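Local coordinates for toll-like receptor 13 (Mus musculus, PDB 4Z0C), which recognises and binds bacterial 23S rRNA as an innate immune receptor and signals through MYD88 and TRAF6 to activate NF-kappa-B and the inflammatory response, at residues L178-L184 / L201-L207; Y221-Q227 / H247-L251. The contacts are given in a common frame with arbitrary orientation. Numbering follows the deposited sequence.

Contact 1: L178-L184 / L201-L207; sequences LVSLTHL and LPNLTNL. With NAG (2-acetamido-2-deoxy-beta-D-glucopyranose), chain N.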
loop_
_atom_site.group_PDB
_atom_site.type_symbol
_atom_site.label_atom_id
_atom_site.label_comp_id
_atom_site.label_asym_id
_atom_site.label_seq_id
_atom_site.Cartn_x
_atom_site.Cartn_y
_atom_site.Cartn_z
ATOM N N LEU A 178 18.807 30.992 -43.590
ATOM C CA LEU A 178 18.645 31.173 -42.143
ATOM C C LEU A 178 20.001 30.901 -41.502
ATOM O O LEU A 178 20.385 29.743 -41.331
ATOM C CB LEU A 178 17.596 30.213 -41.580
ATOM C CG LEU A 178 16.103 30.471 -41.817
ATOM C CD1 LEU A 178 15.732 30.328 -43.268
ATOM C CD2 LEU A 178 15.287 29.503 -40.998
ATOM N N VAL A 179 20.747 31.963 -41.196
ATOM C CA VAL A 179 22.161 31.807 -40.841
ATOM C C VAL A 179 22.455 31.527 -39.376
ATOM O O VAL A 179 23.552 31.072 -39.041
ATOM C CB VAL A 179 23.008 33.017 -41.306
ATOM C CG1 VAL A 179 22.747 33.303 -42.779
ATOM C CG2 VAL A 179 22.752 34.234 -40.428
ATOM N N SER A 180 21.488 31.807 -38.510
ATOM C CA SER A 180 21.667 31.607 -37.087
ATOM C C SER A 180 21.318 30.167 -36.684
ATOM O O SER A 180 21.767 29.693 -35.637
ATOM C CB SER A 180 20.808 32.598 -36.308
ATOM O OG SER A 180 21.563 33.738 -35.934
ATOM N N LEU A 181 20.547 29.487 -37.538
ATOM C CA LEU A 181 19.885 28.213 -37.212
ATOM C C LEU A 181 20.823 27.036 -36.951
ATOM O O LEU A 181 21.594 26.646 -37.822
ATOM C CB LEU A 181 18.924 27.820 -38.342
ATOM C CG LEU A 181 17.802 26.895 -37.882
ATOM C CD1 LEU A 181 16.949 27.623 -36.863
ATOM C CD2 LEU A 181 16.955 26.434 -39.055
ATOM N N THR A 182 20.705 26.437 -35.767
ATOM C CA THR A 182 21.535 25.285 -35.414
ATOM C C THR A 182 20.733 23.984 -35.356
ATOM O O THR A 182 21.240 22.915 -35.714
ATOM C CB THR A 182 22.229 25.484 -34.056
ATOM O OG1 THR A 182 21.242 25.716 -33.043
ATOM C CG2 THR A 182 23.155 26.666 -34.099
ATOM N N HIS A 183 19.479 24.086 -34.919
ATOM C CA HIS A 183 18.608 22.920 -34.771
ATOM C C HIS A 183 17.310 23.089 -35.540
ATOM O O HIS A 183 16.607 24.101 -35.393
ATOM C CB HIS A 183 18.254 22.681 -33.299
ATOM C CG HIS A 183 19.421 22.292 -32.447
ATOM N ND1 HIS A 183 20.518 23.108 -32.265
ATOM C CD2 HIS A 183 19.656 21.176 -31.720
ATOM C CE1 HIS A 183 21.384 22.506 -31.471
ATOM N NE2 HIS A 183 20.884 21.335 -31.123
ATOM N N LEU A 184 16.961 22.067 -36.310
ATOM C CA LEU A 184 15.729 22.103 -37.071
ATOM C C LEU A 184 15.082 20.720 -37.043
ATOM O O LEU A 184 15.753 19.711 -37.220
ATOM C CB LEU A 184 16.025 22.528 -38.510
ATOM C CG LEU A 184 14.881 22.548 -39.521
ATOM C CD1 LEU A 184 13.848 23.604 -39.156
ATOM C CD2 LEU A 184 15.435 22.767 -40.923
ATOM N N LEU A 201 21.419 26.738 -44.874
ATOM C CA LEU A 201 21.512 26.652 -43.421
ATOM C C LEU A 201 22.949 26.399 -43.009
ATOM O O LEU A 201 23.286 25.302 -42.557
ATOM C CB LEU A 201 20.605 25.536 -42.910
ATOM C CG LEU A 201 19.159 25.723 -43.362
ATOM C CD1 LEU A 201 18.303 24.574 -42.924
ATOM C CD2 LEU A 201 18.641 27.015 -42.784
ATOM N N PRO A 202 23.796 27.432 -43.140
ATOM C CA PRO A 202 25.250 27.306 -42.989
ATOM C C PRO A 202 25.680 26.847 -41.600
ATOM O O PRO A 202 26.741 26.230 -41.473
ATOM C CB PRO A 202 25.751 28.736 -43.231
ATOM C CG PRO A 202 24.576 29.613 -42.890
ATOM C CD PRO A 202 23.376 28.835 -43.325
ATOM N N ASN A 203 24.854 27.103 -40.588
ATOM C CA ASN A 203 25.214 26.752 -39.215
ATOM C C ASN A 203 24.416 25.602 -38.585
ATOM O O ASN A 203 24.516 25.364 -37.381
ATOM C CB ASN A 203 25.194 27.992 -38.326
ATOM C CG ASN A 203 26.304 28.953 -38.675
ATOM O OD1 ASN A 203 27.436 28.537 -38.943
ATOM N ND2 ASN A 203 25.989 30.245 -38.694
ATOM N N LEU A 204 23.646 24.888 -39.405
ATOM C CA LEU A 204 22.816 23.791 -38.914
ATOM C C LEU A 204 23.661 22.594 -38.464
ATOM O O LEU A 204 24.470 22.059 -39.234
ATOM C CB LEU A 204 21.798 23.366 -39.984
ATOM C CG LEU A 204 20.593 22.660 -39.360
ATOM C CD1 LEU A 204 19.802 23.656 -38.559
ATOM C CD2 LEU A 204 19.697 22.038 -40.401
ATOM N N THR A 205 23.471 22.174 -37.216
ATOM C CA THR A 205 24.188 21.004 -36.694
ATOM C C THR A 205 23.288 19.797 -36.479
ATOM O O THR A 205 23.752 18.668 -36.495
ATOM C CB THR A 205 24.881 21.320 -35.374
ATOM O OG1 THR A 205 23.928 21.927 -34.506
ATOM C CG2 THR A 205 25.997 22.321 -35.581
ATOM N N ASN A 206 22.004 20.049 -36.270
ATOM C CA ASN A 206 21.050 19.004 -35.944
ATOM C C ASN A 206 19.826 19.108 -36.845
ATOM O O ASN A 206 19.125 20.115 -36.842
ATOM C CB ASN A 206 20.595 19.108 -34.470
ATOM C CG ASN A 206 21.691 18.713 -33.462
ATOM O OD1 ASN A 206 22.731 19.369 -33.368
ATOM N ND2 ASN A 206 21.437 17.644 -32.686
ATOM N N LEU A 207 19.564 18.051 -37.601
ATOM C CA LEU A 207 18.370 17.978 -38.429
ATOM C C LEU A 207 17.619 16.707 -38.145
ATOM O O LEU A 207 18.209 15.630 -38.087
ATOM C CB LEU A 207 18.734 18.000 -39.911
ATOM C CG LEU A 207 17.571 17.748 -40.880
ATOM C CD1 LEU A 207 16.527 18.857 -40.832
ATOM C CD2 LEU A 207 18.073 17.478 -42.327
HETATM C C1 NAG N . 22.458 17.444 -31.670
HETATM C C2 NAG N . 21.759 16.886 -30.422
HETATM C C3 NAG N . 22.752 16.491 -29.344
HETATM C C4 NAG N . 23.784 15.526 -29.901
HETATM C C5 NAG N . 24.458 16.172 -31.100
HETATM C C6 NAG N . 25.479 15.180 -31.664
HETATM C C7 NAG N . 19.541 17.729 -29.955
HETATM C C8 NAG N . 18.711 18.576 -29.030
HETATM N N2 NAG N . 20.855 17.852 -29.835
HETATM O O3 NAG N . 22.048 15.927 -28.268
HETATM O O4 NAG N . 24.766 15.211 -28.933
HETATM O O5 NAG N . 23.507 16.569 -32.089
HETATM O O6 NAG N . 26.213 15.782 -32.703
HETATM O O7 NAG N . 19.025 16.973 -30.781
HETATM O O HOH W 1 22.259 27.807 -40.405
#
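Two consecutive turns of the leucine-rich-repeat solenoid of the receptor ectodomain lie side by side here, each running from the descending side of a repeat into a short strand of the parallel sheet on the concave face. L178 packs its CB against L201 CD2 at 3.6 Å, and L178 O accepts a hydrogen bond from a water molecule at 2.8 Å. That water also donates to L181 O (2.9 Å) and accepts from N203 N (2.7 Å), so it bridges the main chains of 178-184 and 201-207. V179 O receives the side-chain amide of N203 at 2.6 Å from ND2, a link from the asparagine of one repeat to the main chain of the preceding one. L181 is buried, its CG 3.9 Å from L204 CD1. At T182 the carbonyl serves two amides, T205 N at 2.8 Å and N206 N at 3.0 Å from T182 O, which starts the parallel pairing of H183 with N206 and L184 with L207. Side chains alternate accordingly: H183 and N206 share one face, while L184 and L207 share the other, inside the solenoid, with L184 CD2 3.9 Å from L201 CD1. The strands are held further by L184 N donating to N206 O at 3.0 Å. N206 carries an N-linked glycan. H183, oriented by its ND1 bond to T182 OG1 (2.8 Å), has N206 OD1 over one ring face, and NAG N2 near the ring plane at the edge, 3.7 Å from H183 NE2.

Contact 2: Y221-Q227 / H247-L251; sequences YLKTLPQ and HLQNL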
loop_
_atom_site.group_PDB
_atom_site.type_symbol
_atom_site.label_atom_id
_atom_site.label_comp_id
_atom_site.label_asym_id
_atom_site.label_seq_id
_atom_site.Cartn_x
_atom_site.Cartn_y
_atom_site.Cartn_z
ATOM N N TYR A 221 18.790 16.155 -50.891
ATOM C CA TYR A 221 19.918 17.020 -51.191
ATOM C C TYR A 221 20.338 17.819 -49.975
ATOM O O TYR A 221 19.616 18.720 -49.537
ATOM C CB TYR A 221 19.577 17.977 -52.339
ATOM C CG TYR A 221 20.763 18.786 -52.828
ATOM C CD1 TYR A 221 21.640 18.264 -53.779
ATOM C CD2 TYR A 221 21.005 20.072 -52.343
ATOM C CE1 TYR A 221 22.728 18.997 -54.233
ATOM C CE2 TYR A 221 22.092 20.817 -52.795
ATOM C CZ TYR A 221 22.949 20.271 -53.743
ATOM O OH TYR A 221 24.030 20.998 -54.194
ATOM N N LEU A 222 21.539 17.531 -49.478
ATOM C CA LEU A 222 21.981 18.075 -48.196
ATOM C C LEU A 222 23.321 18.833 -48.249
ATOM O O LEU A 222 23.856 19.199 -47.200
ATOM C CB LEU A 222 22.063 16.949 -47.153
ATOM C CG LEU A 222 20.822 16.078 -46.881
ATOM C CD1 LEU A 222 21.165 14.995 -45.874
ATOM C CD2 LEU A 222 19.621 16.894 -46.406
ATOM N N LYS A 223 23.867 19.036 -49.454
ATOM C CA LYS A 223 25.118 19.795 -49.666
ATOM C C LYS A 223 25.114 21.120 -48.937
ATOM O O LYS A 223 26.102 21.543 -48.317
ATOM C CB LYS A 223 25.310 20.075 -51.162
ATOM C CG LYS A 223 26.055 21.378 -51.480
ATOM C CD LYS A 223 27.526 21.156 -51.766
ATOM C CE LYS A 223 27.997 22.058 -52.896
ATOM N NZ LYS A 223 28.839 21.333 -53.894
ATOM N N THR A 224 23.953 21.745 -48.991
ATOM C CA THR A 224 23.719 23.044 -48.417
ATOM C C THR A 224 23.749 23.075 -46.867
ATOM O O THR A 224 23.616 24.146 -46.258
ATOM C CB THR A 224 22.387 23.562 -48.968
ATOM O OG1 THR A 224 22.453 24.975 -49.150
ATOM C CG2 THR A 224 21.285 23.240 -48.030
ATOM N N LEU A 225 23.912 21.911 -46.232
ATOM C CA LEU A 225 24.105 21.841 -44.774
ATOM C C LEU A 225 25.498 21.299 -44.428
ATOM O O LEU A 225 25.639 20.154 -43.979
ATOM C CB LEU A 225 23.041 20.966 -44.108
ATOM C CG LEU A 225 21.604 21.002 -44.624
ATOM C CD1 LEU A 225 20.752 20.046 -43.792
ATOM C CD2 LEU A 225 21.031 22.385 -44.564
ATOM N N PRO A 226 26.535 22.121 -44.650
ATOM C CA PRO A 226 27.920 21.641 -44.562
ATOM C C PRO A 226 28.402 21.388 -43.135
ATOM O O PRO A 226 29.407 20.694 -42.958
ATOM C CB PRO A 226 28.718 22.785 -45.195
ATOM C CG PRO A 226 27.894 24.008 -44.918
ATOM C CD PRO A 226 26.466 23.558 -44.989
ATOM N N GLN A 227 27.719 21.964 -42.146
ATOM C CA GLN A 227 28.108 21.806 -40.748
ATOM C C GLN A 227 27.325 20.697 -40.003
ATOM O O GLN A 227 27.485 20.525 -38.791
ATOM C CB GLN A 227 27.922 23.132 -40.013
ATOM C CG GLN A 227 29.040 24.126 -40.249
ATOM C CD GLN A 227 30.404 23.503 -40.050
ATOM O OE1 GLN A 227 31.061 23.114 -41.014
ATOM N NE2 GLN A 227 30.844 23.414 -38.803
ATOM N N HIS A 247 28.141 14.896 -49.032
ATOM C CA HIS A 247 27.394 15.975 -48.409
ATOM C C HIS A 247 27.284 15.839 -46.888
ATOM O O HIS A 247 26.628 16.656 -46.247
ATOM C CB HIS A 247 26.010 16.081 -49.049
ATOM C CG HIS A 247 26.056 16.421 -50.506
ATOM N ND1 HIS A 247 25.133 15.947 -51.413
ATOM C CD2 HIS A 247 26.914 17.198 -51.212
ATOM C CE1 HIS A 247 25.426 16.413 -52.617
ATOM N NE2 HIS A 247 26.497 17.180 -52.520
ATOM N N LEU A 248 27.927 14.819 -46.320
ATOM C CA LEU A 248 27.794 14.526 -44.884
ATOM C C LEU A 248 29.131 14.320 -44.181
ATOM O O LEU A 248 29.231 13.497 -43.278
ATOM C CB LEU A 248 26.930 13.275 -44.681
ATOM C CG LEU A 248 25.518 13.389 -45.269
ATOM C CD1 LEU A 248 24.835 12.020 -45.411
ATOM C CD2 LEU A 248 24.668 14.354 -44.442
ATOM N N GLN A 249 30.160 15.049 -44.590
ATOM C CA GLN A 249 31.493 14.777 -44.063
ATOM C C GLN A 249 31.684 15.300 -42.645
ATOM O O GLN A 249 32.649 14.938 -41.974
ATOM C CB GLN A 249 32.584 15.316 -44.988
ATOM C CG GLN A 249 32.729 14.561 -46.299
ATOM C CD GLN A 249 33.291 13.170 -46.127
ATOM O OE1 GLN A 249 34.457 13.003 -45.764
ATOM N NE2 GLN A 249 32.486 12.159 -46.445
ATOM N N ASN A 250 30.779 16.151 -42.186
ATOM C CA ASN A 250 30.837 16.591 -40.796
ATOM C C ASN A 250 29.959 15.790 -39.821
ATOM O O ASN A 250 29.946 16.073 -38.634
ATOM C CB ASN A 250 30.519 18.085 -40.685
ATOM C CG ASN A 250 31.737 18.953 -40.930
ATOM O OD1 ASN A 250 32.822 18.679 -40.410
ATOM N ND2 ASN A 250 31.569 20.002 -41.737
ATOM N N LEU A 251 29.238 14.799 -40.330
ATOM C CA LEU A 251 28.279 14.064 -39.534
ATOM C C LEU A 251 28.946 13.272 -38.397
ATOM O O LEU A 251 29.907 12.537 -38.620
ATOM C CB LEU A 251 27.436 13.150 -40.426
ATOM C CG LEU A 251 26.018 12.900 -39.887
ATOM C CD1 LEU A 251 25.183 14.166 -39.979
ATOM C CD2 LEU A 251 25.332 11.746 -40.599
#
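With no regular strand or helix pairing across the interface, side chains make most of the contact. H247, with chi1 at -63° (m), points its CA-to-CB bond toward 221-227 and buries the largest area of any residue here, 105 Å². Its ring receives K223 CB over one face, a CH-pi contact with CB 3.5 Å from the H247 ring centroid and 24° off the normal; the end of the lysine leads away. The Y221 ring, at chi1 t, lies obliquely to that of H247, with centroids 5.3 Å apart and planes at 60°. Both L222 and L248 are mt leucines, and L222 CD1 reaches L248 CD2 at 3.8 Å. At the other end N250 (chi1 -84°, chi2 -45°) directs ND2 to P226 O, a 2.6 Å hydrogen bond with an N-H...O angle of 168°. Type I turns at L222–L225 and L248–L251 shape the loops. N250 thus ties the loops on the flank, while the buried leucines L222 and L248 pack from one turn to the next, as in the hydrophobic core of a leucine-rich-repeat solenoid.

Overall arrangement
Both contacts join successive turns of the same solenoid, and their centres are 11 Å apart. Contact 1 includes sheet strands and has seven buried residues among thirteen touching; contact 2, further from the centre of the chain (35 against 29 Å), joins loops alone and covers 362 rather than 633 Å². The chemistry follows: main-chain pairing and a leucine layer dominate the first, whereas an aromatic and lysine cluster with one hydrogen bond marks the second. An asparagine amide reaching a neighbouring carbonyl recurs in both. The contacts also touch directly, L201 CB lying 3.6 Å from L225 CD2 and P202 O 3.3 Å from Q227 CG, so the 201-207 and 221-227 segments pack against each other.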